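Local atomic coordinates of cortical-lytic enzyme (Clostridium perfringens, PDB entry 5JIP), a protein that probably acts as a glycoside hydrolase family 25 muramidase, cleaving spore-cortex peptidoglycan during germination. Residues E115-D119 and K120-T124; T125-V128 and N129-R133. One frame throughout, in Å; residues are numbered along the deposited sequence.

Contact 1 of 2, residues E115-D119 and K120-T124; sequences ETPTD and KSLTT
The ring of P117 overlaps S121 and L122 at its CB-CG-CD edge: CG of P117 lies 3.4 Å from OG of S121, and CD of P117 lies 3.9 Å from CD1 of L122. Proline ring and leucine side chain cross at about a right angle, the leucine touching with CG and CD1. A cis peptide bond before P117 turns the chain here, and the loop folds back on itself within five residues. Its polar clasp is D119. With chi1 at 56°, CG of D119 sits between its own N and carbonyl carbon, which swings OD1 forward over the next residues. There OD1 accepts two bonds from S121: OG gives a short one of 2.7 Å on the syn side, close to the carboxylate plane, and the backbone N gives a longer one of 3.1 Å from well above that plane. Both donors come from the same face, and together they should fix the rotation of the carboxylate. Beyond the turn, L122 continues onto P78 and K80, and the P117 carbonyl accepts a bond from Y158. An aspartate accepting from the backbone N two residues on is an Asx turn, here spanning K120 and part of the surface loop between strand 111-113 and helix 124-142 of the barrel-like glycosidase domain.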
ATOM      1  N   GLU A 115      19.601   2.258 -23.776  1.00  8.38           N
ATOM      2  CA  GLU A 115      21.035   2.496 -23.841  1.00  9.69           C
ATOM      3  C   GLU A 115      21.404   3.315 -25.064  1.00 11.99           C
ATOM      4  O   GLU A 115      22.593   3.509 -25.317  1.00 12.50           O
ATOM      5  CB  GLU A 115      21.814   1.161 -23.884  1.00 14.49           C
ATOM      6  CG  GLU A 115      21.724   0.343 -22.636  1.00 13.12           C
ATOM      7  CD  GLU A 115      22.309  -1.045 -22.841  1.00 15.52           C
ATOM      8  OE1 GLU A 115      23.469  -1.135 -23.319  1.00 10.42           O
ATOM      9  OE2 GLU A 115      21.600  -2.029 -22.546  1.00 11.13           O
ATOM     10  N   THR A 116      20.429   3.776 -25.836  1.00 10.94           N
ATOM     11  CA  THR A 116      20.651   4.455 -27.099  1.00 12.64           C
ATOM     12  C   THR A 116      19.537   5.479 -27.259  1.00 13.46           C
ATOM     13  O   THR A 116      18.460   5.309 -26.668  1.00 12.01           O
ATOM     14  CB  THR A 116      20.685   3.437 -28.255  1.00 15.27           C
ATOM     15  OG1 THR A 116      21.200   4.050 -29.443  1.00 23.25           O
ATOM     16  CG2 THR A 116      19.324   2.876 -28.535  1.00 13.12           C
ATOM     17  N   PRO A 117      19.764   6.573 -28.006  1.00 11.54           N
ATOM     18  CA  PRO A 117      21.006   6.998 -28.663  1.00 15.46           C
ATOM     19  C   PRO A 117      21.905   7.756 -27.718  1.00 16.49           C
ATOM     20  O   PRO A 117      21.422   8.342 -26.741  1.00 19.15           O
ATOM     21  CB  PRO A 117      20.509   7.907 -29.789  1.00 16.49           C
ATOM     22  CG  PRO A 117      19.301   8.575 -29.180  1.00 19.89           C
ATOM     23  CD  PRO A 117      18.660   7.523 -28.273  1.00 11.35           C
ATOM     24  N   THR A 118      23.207   7.735 -27.995  1.00 17.57           N
ATOM     25  CA  THR A 118      24.192   8.489 -27.233  1.00 21.34           C
ATOM     26  C   THR A 118      24.805   9.607 -28.051  1.00 21.88           C
ATOM     27  O   THR A 118      25.824  10.169 -27.650  1.00 23.56           O
ATOM     28  CB  THR A 118      25.309   7.576 -26.732  1.00 23.23           C
ATOM     29  OG1 THR A 118      25.912   6.914 -27.851  1.00 20.25           O
ATOM     30  CG2 THR A 118      24.764   6.552 -25.742  1.00 25.43           C
ATOM     31  N   ASP A 119      24.265   9.884 -29.211  1.00 23.20           N
ATOM     32  CA  ASP A 119      24.686  11.067 -29.931  1.00 29.29           C
ATOM     33  C   ASP A 119      23.766  12.188 -29.453  1.00 36.28           C
ATOM     34  O   ASP A 119      23.133  12.083 -28.395  1.00 36.40           O
ATOM     35  CB  ASP A 119      24.686  10.784 -31.434  1.00 25.08           C
ATOM     36  CG  ASP A 119      23.360  10.308 -31.949  1.00 26.19           C
ATOM     37  OD1 ASP A 119      22.369  10.355 -31.203  1.00 22.78           O
ATOM     38  OD2 ASP A 119      23.307   9.900 -33.124  1.00 27.45           O
ATOM     39  N   LYS A 120      23.681  13.282 -30.189  1.00 38.03           N
ATOM     40  CA  LYS A 120      22.810  14.364 -29.760  1.00 36.68           C
ATOM     41  C   LYS A 120      21.492  14.353 -30.512  1.00 31.27           C
ATOM     42  O   LYS A 120      20.867  15.403 -30.661  1.00 28.58           O
ATOM     43  CB  LYS A 120      23.522  15.702 -29.925  1.00 38.36           C
ATOM     44  CG  LYS A 120      24.808  15.796 -29.096  1.00 46.67           C
ATOM     45  CD  LYS A 120      24.878  17.116 -28.322  1.00 51.61           C
ATOM     46  CE  LYS A 120      25.129  18.315 -29.242  1.00 49.66           C
ATOM     47  NZ  LYS A 120      26.474  18.266 -29.895  1.00 55.05           N
ATOM     48  N   SER A 121      21.049  13.176 -30.983  1.00 20.95           N
ATOM     49  CA  SER A 121      19.930  13.153 -31.918  1.00 19.25           C
ATOM     50  C   SER A 121      18.599  13.399 -31.233  1.00 16.71           C
ATOM     51  O   SER A 121      17.655  13.851 -31.894  1.00 23.69           O
ATOM     52  CB  SER A 121      19.892  11.827 -32.685  1.00 24.06           C
ATOM     53  OG  SER A 121      19.788  10.726 -31.805  1.00 25.14           O
ATOM     54  N   LEU A 122      18.499  13.157 -29.927  1.00 15.08           N
ATOM     55  CA  LEU A 122      17.262  13.397 -29.196  1.00 16.40           C
ATOM     56  C   LEU A 122      17.519  14.346 -28.040  1.00 15.52           C
ATOM     57  O   LEU A 122      18.554  14.265 -27.370  1.00 17.57           O
ATOM     58  CB  LEU A 122      16.647  12.097 -28.652  1.00 16.24           C
ATOM     59  CG  LEU A 122      16.220  11.042 -29.675  1.00 18.94           C
ATOM     60  CD1 LEU A 122      15.646   9.825 -28.953  1.00 18.96           C
ATOM     61  CD2 LEU A 122      15.231  11.593 -30.662  1.00 17.11           C
ATOM     62  N   THR A 123      16.571  15.253 -27.816  1.00 17.53           N
ATOM     63  CA  THR A 123      16.582  16.026 -26.588  1.00 18.76           C
ATOM     64  C   THR A 123      16.160  15.138 -25.412  1.00 18.50           C
ATOM     65  O   THR A 123      15.562  14.070 -25.580  1.00 14.01           O
ATOM     66  CB  THR A 123      15.644  17.229 -26.694  1.00 15.36           C
ATOM     67  OG1 THR A 123      14.291  16.771 -26.687  1.00 19.17           O
ATOM     68  CG2 THR A 123      15.878  17.996 -27.972  1.00 19.59           C
ATOM     69  N   THR A 124      16.488  15.596 -24.205  1.00 16.96           N
ATOM     70  CA  THR A 124      16.010  14.904 -23.016  1.00 16.07           C
ATOM     71  C   THR A 124      14.489  14.790 -23.015  1.00 17.60           C
ATOM     72  O   THR A 124      13.938  13.747 -22.639  1.00 14.46           O
ATOM     73  CB  THR A 124      16.511  15.622 -21.784  1.00 16.34           C
ATOM     74  OG1 THR A 124      17.938  15.626 -21.818  1.00 20.03           O
ATOM     75  CG2 THR A 124      16.003  14.938 -20.499  1.00 17.42           C
TER

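Contact 2 of 2, residues T125-V128 and N129-R133; sequences TELV and NWIDR
N129 has CG beside its own backbone N (chi1 -79°) and T125 has CG2 anti to its N, and these two torsions lay the side chains next to each other one helical turn apart, pointing the same way. The methyl CG2 of T125 rests 3.6 Å from ND2 of N129, while CG of N129 sits 3.1 Å from the T125 carbonyl O, so the amide packs against the peptide group that its own backbone N also uses. That N donates to T125 O at 2.8 Å. Three further i to i+4 bonds follow, from W130 N to E126 O, from I131 N to L127 O and from D132 N to V128 O. N129 N is tilted 25° from the carbonyl plane of T125. W130 N stands 31° from that of E126, whereas the last two bonds run nearly straight on to the oxygen. On the buried side, CD1 of I131 reaches 4.2 Å from CG of L127, and CG1 of I131 lies 3.4 Å from the L127 carbonyl O. CB of D132 similarly abuts V128 O at 3.2 Å. The acidic end of D132 has partners beyond this turn: its OD1 forms salt bridges with R135 and with K280 of the second subunit. W130 leads its indole away to helix 83-100, touching A85 and Q88 and bonding through NE1 to S84. L127 meets Y158 and T125 meets V163 and P164, placing this part of helix 124-142 between helix 83-100 and the loops after helix 152-157, within the beta-alpha-beta unit of strands 111-113 and 147-151.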
ATOM      1  N   THR A 125      13.784  15.846 -23.437  1.00 12.55           N
ATOM      2  CA  THR A 125      12.325  15.757 -23.500  1.00 14.25           C
ATOM      3  C   THR A 125      11.903  14.674 -24.477  1.00 14.85           C
ATOM      4  O   THR A 125      11.001  13.880 -24.192  1.00 12.26           O
ATOM      5  CB  THR A 125      11.711  17.101 -23.903  1.00 19.14           C
ATOM      6  OG1 THR A 125      12.096  18.113 -22.959  1.00 20.07           O
ATOM      7  CG2 THR A 125      10.177  17.018 -23.965  1.00 18.89           C
ATOM      8  N   GLU A 126      12.547  14.620 -25.640  1.00 12.51           N
ATOM      9  CA  GLU A 126      12.165  13.626 -26.627  1.00 13.33           C
ATOM     10  C   GLU A 126      12.444  12.210 -26.125  1.00 10.90           C
ATOM     11  O   GLU A 126      11.614  11.310 -26.313  1.00 10.27           O
ATOM     12  CB  GLU A 126      12.896  13.898 -27.944  1.00 14.45           C
ATOM     13  CG  GLU A 126      12.395  15.143 -28.657  1.00 16.16           C
ATOM     14  CD  GLU A 126      13.257  15.558 -29.826  1.00 19.27           C
ATOM     15  OE1 GLU A 126      14.499  15.411 -29.744  1.00 16.58           O
ATOM     16  OE2 GLU A 126      12.671  16.032 -30.832  1.00 27.13           O
ATOM     17  N   LEU A 127      13.600  11.993 -25.495  1.00  9.15           N
ATOM     18  CA  LEU A 127      13.928  10.645 -25.026  1.00 11.16           C
ATOM     19  C   LEU A 127      12.971  10.222 -23.920  1.00 15.33           C
ATOM     20  O   LEU A 127      12.387   9.135 -23.966  1.00 10.82           O
ATOM     21  CB  LEU A 127      15.366  10.583 -24.538  1.00 10.23           C
ATOM     22  CG  LEU A 127      15.831   9.235 -23.974  1.00 15.81           C
ATOM     23  CD1 LEU A 127      15.740   8.160 -25.022  1.00 15.81           C
ATOM     24  CD2 LEU A 127      17.265   9.286 -23.459  1.00 24.71           C
ATOM     25  N   VAL A 128      12.764  11.092 -22.934  1.00 12.45           N
ATOM     26  CA  VAL A 128      11.899  10.741 -21.818  1.00 10.46           C
ATOM     27  C   VAL A 128      10.458  10.565 -22.293  1.00 11.98           C
ATOM     28  O   VAL A 128       9.773   9.648 -21.848  1.00 12.07           O
ATOM     29  CB  VAL A 128      12.025  11.787 -20.688  1.00 12.65           C
ATOM     30  CG1 VAL A 128      10.968  11.575 -19.618  1.00 12.23           C
ATOM     31  CG2 VAL A 128      13.427  11.765 -20.024  1.00 15.28           C
ATOM     32  N   ASN A 129       9.954  11.455 -23.166  1.00  9.35           N
ATOM     33  CA  ASN A 129       8.621  11.262 -23.719  1.00  9.84           C
ATOM     34  C   ASN A 129       8.475   9.890 -24.383  1.00 10.55           C
ATOM     35  O   ASN A 129       7.418   9.255 -24.290  1.00 13.36           O
ATOM     36  CB  ASN A 129       8.299  12.360 -24.727  1.00 17.46           C
ATOM     37  CG  ASN A 129       7.891  13.653 -24.065  1.00 24.56           C
ATOM     38  OD1 ASN A 129       7.775  13.738 -22.834  1.00 18.16           O
ATOM     39  ND2 ASN A 129       7.657  14.666 -24.879  1.00 22.83           N
ATOM     40  N   TRP A 130       9.511   9.435 -25.087  1.00 11.32           N
ATOM     41  CA  TRP A 130       9.439   8.129 -25.743  1.00 11.97           C
ATOM     42  C   TRP A 130       9.346   7.001 -24.720  1.00  8.69           C
ATOM     43  O   TRP A 130       8.495   6.119 -24.830  1.00  9.42           O
ATOM     44  CB  TRP A 130      10.648   7.942 -26.660  1.00 10.59           C
ATOM     45  CG  TRP A 130      10.538   6.747 -27.516  1.00 12.19           C
ATOM     46  CD1 TRP A 130      10.094   6.692 -28.815  1.00 12.08           C
ATOM     47  CD2 TRP A 130      10.861   5.400 -27.150  1.00 10.90           C
ATOM     48  NE1 TRP A 130      10.116   5.396 -29.264  1.00 10.81           N
ATOM     49  CE2 TRP A 130      10.586   4.585 -28.261  1.00  7.34           C
ATOM     50  CE3 TRP A 130      11.356   4.802 -25.978  1.00 12.01           C
ATOM     51  CZ2 TRP A 130      10.813   3.193 -28.248  1.00 10.42           C
ATOM     52  CZ3 TRP A 130      11.565   3.440 -25.966  1.00  9.96           C
ATOM     53  CH2 TRP A 130      11.300   2.649 -27.099  1.00  9.85           C
ATOM     54  N   ILE A 131      10.197   7.038 -23.690  1.00 10.55           N
ATOM     55  CA  ILE A 131      10.136   6.040 -22.627  1.00 11.16           C
ATOM     56  C   ILE A 131       8.773   6.063 -21.947  1.00  8.13           C
ATOM     57  O   ILE A 131       8.152   5.023 -21.712  1.00  7.00           O
ATOM     58  CB  ILE A 131      11.261   6.292 -21.619  1.00  8.93           C
ATOM     59  CG1 ILE A 131      12.602   6.139 -22.313  1.00  9.06           C
ATOM     60  CG2 ILE A 131      11.091   5.383 -20.384  1.00  8.50           C
ATOM     61  CD1 ILE A 131      13.751   6.582 -21.443  1.00  9.93           C
ATOM     62  N   ASP A 132       8.303   7.262 -21.609  1.00  8.77           N
ATOM     63  CA  ASP A 132       7.042   7.434 -20.904  1.00  8.14           C
ATOM     64  C   ASP A 132       5.875   6.891 -21.723  1.00 11.24           C
ATOM     65  O   ASP A 132       4.932   6.315 -21.176  1.00 10.16           O
ATOM     66  CB  ASP A 132       6.879   8.930 -20.612  1.00 12.41           C
ATOM     67  CG  ASP A 132       5.950   9.223 -19.450  1.00 16.88           C
ATOM     68  OD1 ASP A 132       5.711   8.342 -18.599  1.00 13.40           O
ATOM     69  OD2 ASP A 132       5.468  10.370 -19.397  1.00 17.64           O
ATOM     70  N   ARG A 133       5.915   7.073 -23.048  1.00  8.60           N
ATOM     71  CA  ARG A 133       4.858   6.539 -23.888  1.00 12.56           C
ATOM     72  C   ARG A 133       4.902   5.022 -23.911  1.00  7.23           C
ATOM     73  O   ARG A 133       3.857   4.358 -23.867  1.00  9.84           O
ATOM     74  CB  ARG A 133       4.994   7.098 -25.313  1.00 12.76           C
ATOM     75  CG  ARG A 133       4.066   6.436 -26.338  1.00 15.59           C
ATOM     76  CD  ARG A 133       2.586   6.695 -26.048  1.00 22.67           C
ATOM     77  NE  ARG A 133       2.300   8.129 -26.020  1.00 33.06           N
ATOM     78  CZ  ARG A 133       1.921   8.847 -27.077  1.00 44.09           C
ATOM     79  NH1 ARG A 133       1.688  10.151 -26.943  1.00 43.29           N
ATOM     80  NH2 ARG A 133       1.769   8.275 -28.268  1.00 31.34           N
TER

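Contact 1 closes where contact 2 opens: the turn at 115-124 leads straight into helix 124-142, whose early turns make up contact 2, and the two centres lie 11 Å apart. A capping box ties them together: T123, at the N-cap, caps a backbone N with its side chain, and OE1 of E126 accepts from the N of T123. Apolar packing adds a second join, CD1 of L122 lying 4.3 Å from CD1 of L127; T116 O makes a loose contact with the same methyl. Both contacts also reach Y158, through P117 O, and more weakly OG1 of T124, in contact 1 and through the L127 side chain in contact 2. Both lie away from the magnesium site formed by D227, M230, D258 and D304.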